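Local atomic coordinates of lipoprotein, putative (Bacillus anthracis, PDB entry 4O4A), a protein that is a putative lipoprotein of unknown function that may bind lipid and probably acts at the cell envelope. Residues B[98-110]-B[122-136]. Numbering follows the deposited sequence.
Sequences KIDSSCIHFSSTG and ANLEVTRTACSQEFS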
loop_
_atom_site.group_PDB
_atom_site.type_symbol
_atom_site.label_atom_id
_atom_site.label_comp_id
_atom_site.label_asym_id
_atom_site.label_seq_id
_atom_site.Cartn_x
_atom_site.Cartn_y
_atom_site.Cartn_z
ATOM N N LYS B 98 16.457 -14.176 28.933
ATOM C CA LYS B 98 15.047 -14.388 29.218
ATOM C C LYS B 98 14.215 -13.204 28.770
ATOM O O LYS B 98 14.649 -12.066 28.862
ATOM C CB LYS B 98 14.843 -14.636 30.714
ATOM C CG LYS B 98 13.447 -15.093 31.052
ATOM C CD LYS B 98 13.333 -15.559 32.492
ATOM C CE LYS B 98 11.944 -16.136 32.745
ATOM N NZ LYS B 98 11.852 -16.907 34.016
ATOM N N ILE B 99 13.032 -13.480 28.238
ATOM C CA ILE B 99 12.149 -12.411 27.819
ATOM C C ILE B 99 10.846 -12.597 28.570
ATOM O O ILE B 99 10.464 -13.714 28.932
ATOM C CB ILE B 99 11.942 -12.344 26.304
ATOM C CG1 ILE B 99 11.463 -13.674 25.774
ATOM C CG2 ILE B 99 13.232 -11.946 25.600
ATOM C CD1 ILE B 99 10.940 -13.598 24.359
ATOM N N ASP B 100 10.179 -11.494 28.843
ATOM C CA ASP B 100 8.935 -11.562 29.571
ATOM C C ASP B 100 7.813 -12.199 28.744
ATOM O O ASP B 100 7.761 -12.023 27.543
ATOM C CB ASP B 100 8.489 -10.157 29.979
ATOM C CG ASP B 100 9.441 -9.493 30.953
ATOM O OD1 ASP B 100 9.961 -10.193 31.847
ATOM O OD2 ASP B 100 9.647 -8.261 30.842
ATOM N N SER B 101 6.890 -12.898 29.401
ATOM C CA SER B 101 5.733 -13.466 28.700
ATOM C C SER B 101 4.910 -12.395 27.970
ATOM O O SER B 101 4.226 -12.686 27.022
ATOM C CB SER B 101 4.845 -14.219 29.669
ATOM O OG SER B 101 5.498 -15.392 30.137
ATOM N N SER B 102 4.957 -11.147 28.432
ATOM C CA SER B 102 4.232 -10.059 27.771
ATOM C C SER B 102 4.783 -9.801 26.366
ATOM O O SER B 102 4.199 -9.029 25.598
ATOM C CB SER B 102 4.283 -8.795 28.624
ATOM O OG SER B 102 5.613 -8.435 28.908
ATOM N N CYS B 103 5.929 -10.399 26.045
ATOM C CA CYS B 103 6.550 -10.214 24.721
ATOM C C CYS B 103 6.139 -11.318 23.794
ATOM O O CYS B 103 6.570 -11.361 22.644
ATOM C CB CYS B 103 8.065 -10.249 24.826
ATOM S SG CYS B 103 8.774 -9.064 25.965
ATOM N N ILE B 104 5.295 -12.207 24.296
ATOM C CA ILE B 104 4.850 -13.339 23.553
ATOM C C ILE B 104 3.339 -13.386 23.453
ATOM O O ILE B 104 2.638 -13.135 24.426
ATOM C CB ILE B 104 5.331 -14.626 24.253
ATOM C CG1 ILE B 104 6.871 -14.730 24.230
ATOM C CG2 ILE B 104 4.745 -15.855 23.581
ATOM C CD1 ILE B 104 7.460 -14.846 22.839
ATOM N N HIS B 105 2.844 -13.719 22.266
ATOM C CA HIS B 105 1.402 -13.898 22.042
ATOM C C HIS B 105 1.191 -15.275 21.510
ATOM O O HIS B 105 1.811 -15.652 20.519
ATOM C CB HIS B 105 0.835 -12.856 21.082
ATOM C CG HIS B 105 -0.569 -13.136 20.609
ATOM N ND1 HIS B 105 -1.644 -13.235 21.467
ATOM C CD2 HIS B 105 -1.082 -13.250 19.360
ATOM C CE1 HIS B 105 -2.748 -13.449 20.770
ATOM N NE2 HIS B 105 -2.436 -13.459 19.488
ATOM N N PHE B 106 0.354 -16.045 22.195
ATOM C CA PHE B 106 0.061 -17.381 21.771
ATOM C C PHE B 106 -1.183 -17.259 20.898
ATOM O O PHE B 106 -2.257 -16.977 21.390
ATOM C CB PHE B 106 -0.174 -18.298 22.961
ATOM C CG PHE B 106 0.026 -19.708 22.630
ATOM C CD1 PHE B 106 1.282 -20.293 22.783
ATOM C CD2 PHE B 106 -1.005 -20.441 22.084
ATOM C CE1 PHE B 106 1.482 -21.610 22.433
ATOM C CE2 PHE B 106 -0.813 -21.759 21.733
ATOM C CZ PHE B 106 0.432 -22.346 21.907
ATOM N N SER B 107 -1.012 -17.454 19.598
ATOM C CA SER B 107 -2.084 -17.240 18.633
ATOM C C SER B 107 -3.044 -18.384 18.460
ATOM O O SER B 107 -4.244 -18.220 18.684
ATOM C CB SER B 107 -1.508 -16.878 17.266
ATOM O OG SER B 107 -2.560 -16.774 16.321
ATOM N N SER B 108 -2.550 -19.540 18.042
ATOM C CA SER B 108 -3.450 -20.678 17.822
ATOM C C SER B 108 -2.730 -21.997 17.664
ATOM O O SER B 108 -1.521 -22.049 17.461
ATOM C CB SER B 108 -4.280 -20.466 16.554
ATOM O OG SER B 108 -3.436 -20.488 15.424
ATOM N N THR B 109 -3.501 -23.065 17.776
ATOM C CA THR B 109 -2.986 -24.405 17.614
ATOM C C THR B 109 -3.962 -25.170 16.777
ATOM O O THR B 109 -5.120 -24.792 16.644
ATOM C CB THR B 109 -2.820 -25.141 18.952
ATOM O OG1 THR B 109 -4.076 -25.180 19.639
ATOM C CG2 THR B 109 -1.819 -24.433 19.814
ATOM N N GLY B 110 -3.489 -26.260 16.217
ATOM C CA GLY B 110 -4.330 -27.087 15.415
ATOM C C GLY B 110 -3.558 -28.222 14.814
ATOM O O GLY B 110 -2.477 -28.598 15.284
ATOM N N ALA B 122 1.629 -24.933 16.079
ATOM C CA ALA B 122 1.389 -23.861 17.003
ATOM C C ALA B 122 1.818 -22.551 16.389
ATOM O O ALA B 122 2.872 -22.458 15.754
ATOM C CB ALA B 122 2.139 -24.105 18.297
ATOM N N ASN B 123 0.992 -21.534 16.598
ATOM C CA ASN B 123 1.260 -20.195 16.120
ATOM C C ASN B 123 1.495 -19.273 17.277
ATOM O O ASN B 123 0.638 -19.127 18.153
ATOM C CB ASN B 123 0.090 -19.678 15.309
ATOM C CG ASN B 123 0.055 -20.240 13.926
ATOM O OD1 ASN B 123 0.974 -20.018 13.156
ATOM N ND2 ASN B 123 -1.030 -20.935 13.580
ATOM N N LEU B 124 2.672 -18.676 17.308
ATOM C CA LEU B 124 3.008 -17.719 18.329
ATOM C C LEU B 124 3.545 -16.501 17.642
ATOM O O LEU B 124 3.817 -16.508 16.456
ATOM C CB LEU B 124 4.083 -18.229 19.272
ATOM C CG LEU B 124 3.771 -19.442 20.127
ATOM C CD1 LEU B 124 4.173 -20.670 19.342
ATOM C CD2 LEU B 124 4.554 -19.395 21.430
ATOM N N GLU B 125 3.735 -15.457 18.421
ATOM C CA GLU B 125 4.224 -14.224 17.899
ATOM C C GLU B 125 5.082 -13.601 18.964
ATOM O O GLU B 125 4.751 -13.650 20.155
ATOM C CB GLU B 125 3.040 -13.342 17.553
ATOM C CG GLU B 125 3.394 -12.047 16.878
ATOM C CD GLU B 125 2.181 -11.201 16.551
ATOM O OE1 GLU B 125 1.044 -11.717 16.562
ATOM O OE2 GLU B 125 2.373 -9.998 16.283
ATOM N N VAL B 126 6.182 -13.000 18.547
ATOM C CA VAL B 126 7.088 -12.370 19.490
ATOM C C VAL B 126 7.314 -10.938 19.089
ATOM O O VAL B 126 7.211 -10.581 17.898
ATOM C CB VAL B 126 8.444 -13.101 19.526
ATOM C CG1 VAL B 126 9.140 -13.052 18.168
ATOM C CG2 VAL B 126 9.350 -12.520 20.587
ATOM N N THR B 127 7.644 -10.120 20.085
ATOM C CA THR B 127 7.983 -8.718 19.861
ATOM C C THR B 127 9.149 -8.325 20.759
ATOM O O THR B 127 9.394 -8.950 21.811
ATOM C CB THR B 127 6.800 -7.776 20.165
ATOM O OG1 THR B 127 7.154 -6.427 19.878
ATOM C CG2 THR B 127 6.389 -7.865 21.619
ATOM N N ARG B 128 9.884 -7.310 20.315
ATOM C CA ARG B 128 10.976 -6.725 21.094
ATOM C C ARG B 128 10.565 -5.287 21.391
ATOM O O ARG B 128 10.827 -4.747 22.461
ATOM C CB ARG B 128 12.239 -6.717 20.275
ATOM C CG ARG B 128 12.591 -8.082 19.704
ATOM C CD ARG B 128 13.505 -7.985 18.481
ATOM N NE ARG B 128 14.570 -6.995 18.612
ATOM C CZ ARG B 128 15.197 -6.480 17.560
ATOM N NH1 ARG B 128 14.828 -6.825 16.333
ATOM N NH2 ARG B 128 16.161 -5.592 17.723
ATOM N N THR B 129 9.899 -4.704 20.402
ATOM C CA THR B 129 9.379 -3.364 20.397
ATOM C C THR B 129 8.269 -3.042 21.373
ATOM O O THR B 129 8.312 -2.017 22.036
ATOM C CB THR B 129 8.764 -3.131 18.989
ATOM O OG1 THR B 129 9.813 -3.104 18.009
ATOM C CG2 THR B 129 7.936 -1.833 18.909
ATOM N N ALA B 130 7.276 -3.916 21.449
ATOM C CA ALA B 130 6.048 -3.617 22.187
ATOM C C ALA B 130 5.554 -4.592 23.253
ATOM O O ALA B 130 4.348 -4.809 23.357
ATOM C CB ALA B 130 4.948 -3.447 21.159
ATOM N N CYS B 131 6.434 -5.149 24.073
ATOM C CA CYS B 131 5.957 -6.070 25.116
ATOM C C CYS B 131 4.876 -5.357 25.930
ATOM O O CYS B 131 5.057 -4.204 26.318
ATOM C CB CYS B 131 7.102 -6.523 26.011
ATOM S SG CYS B 131 8.471 -7.256 25.059
ATOM N N SER B 132 3.738 -6.014 26.130
ATOM C CA SER B 132 2.623 -5.425 26.864
ATOM C C SER B 132 1.541 -6.458 27.045
ATOM O O SER B 132 1.587 -7.522 26.431
ATOM C CB SER B 132 2.027 -4.258 26.090
ATOM O OG SER B 132 1.493 -4.691 24.842
ATOM N N GLN B 133 0.557 -6.157 27.879
ATOM C CA GLN B 133 -0.533 -7.090 28.074
ATOM C C GLN B 133 -1.406 -7.118 26.828
ATOM O O GLN B 133 -2.004 -8.132 26.502
ATOM C CB GLN B 133 -1.372 -6.755 29.303
ATOM C CG GLN B 133 -2.001 -5.372 29.312
ATOM C CD GLN B 133 -3.317 -5.341 30.059
ATOM O OE1 GLN B 133 -3.439 -4.655 31.071
ATOM N NE2 GLN B 133 -4.308 -6.112 29.581
ATOM N N GLU B 134 -1.483 -5.994 26.134
ATOM C CA GLU B 134 -2.304 -5.914 24.939
ATOM C C GLU B 134 -1.702 -6.841 23.905
ATOM O O GLU B 134 -2.405 -7.606 23.268
ATOM C CB GLU B 134 -2.379 -4.487 24.436
ATOM C CG GLU B 134 -3.496 -4.205 23.448
ATOM C CD GLU B 134 -3.228 -4.697 22.035
ATOM O OE1 GLU B 134 -2.147 -5.266 21.778
ATOM O OE2 GLU B 134 -4.107 -4.510 21.166
ATOM N N PHE B 135 -0.387 -6.780 23.752
ATOM C CA PHE B 135 0.278 -7.628 22.800
ATOM C C PHE B 135 0.088 -9.090 23.144
ATOM O O PHE B 135 -0.214 -9.914 22.279
ATOM C CB PHE B 135 1.772 -7.325 22.746
ATOM C CG PHE B 135 2.515 -8.197 21.772
ATOM C CD1 PHE B 135 2.569 -7.870 20.421
ATOM C CD2 PHE B 135 3.112 -9.374 22.200
ATOM C CE1 PHE B 135 3.227 -8.689 19.526
ATOM C CE2 PHE B 135 3.761 -10.199 21.307
ATOM C CZ PHE B 135 3.826 -9.852 19.970
ATOM N N SER B 136 0.305 -9.424 24.400
ATOM C CA SER B 136 0.163 -10.788 24.822
ATOM C C SER B 136 -1.212 -11.350 24.429
ATOM O O SER B 136 -1.328 -12.497 24.051
ATOM C CB SER B 136 0.339 -10.884 26.336
ATOM O OG SER B 136 0.398 -12.231 26.744
HETATM O O HOH W 1 -0.486 -15.143 24.591
#
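Asn123 O is gripped by two backbone donors, Ser107 N at 2.8 Å and Ser108 N at 3.2 Å. Both reach it from the same face of its carbonyl plane. This is a classic beta bulge, shifting the strand register by one. Ser108 O takes Asn123 N in return, and the Asn123 side chain adds a bond from ND2 to Ser108 OG (3.1 Å). Asn123 CG lies beside its backbone N (chi1 -78°), which brings ND2 across to that hydroxyl.

These residues belong to the antiparallel hairpin of strands 104-114 and 117-126, with strand 104-114 at the edge of a mixed sheet. Strand 40-45 flanks the second strand on its other side. On one face, Ile104 CD1 rests on Val126 CG2 at 3.7 Å. Leu124 CD2 meets the Phe106 ring obliquely, at CD1.

The opposite face carries His105 and Glu125. His105 CG stands anti to the backbone N (chi1 169°), directing the ring toward the first turn of helix 133-138. There ND1 donates to Ser136 O at 2.7 Å, with the acceptor at the ring edge and ND1 above the carbonyl plane. A water also joins Ser136 O to Phe106 N. Glu125 OE1 lies near the imidazole edge, but OE2 forms a salt bridge with Arg140.

Thr127 CG2 sits over the centre of one face of the Phe135 ring. Phe135 N is capped by Ser132 OG at 3.0 Å. Ser132 N bonds to Ser102 O. The disulfide joins Cys103 SG to Cys131 SG (2.0 Å, chi3 105°), tying the 3-10 segment 101-103 to the loop before the helix.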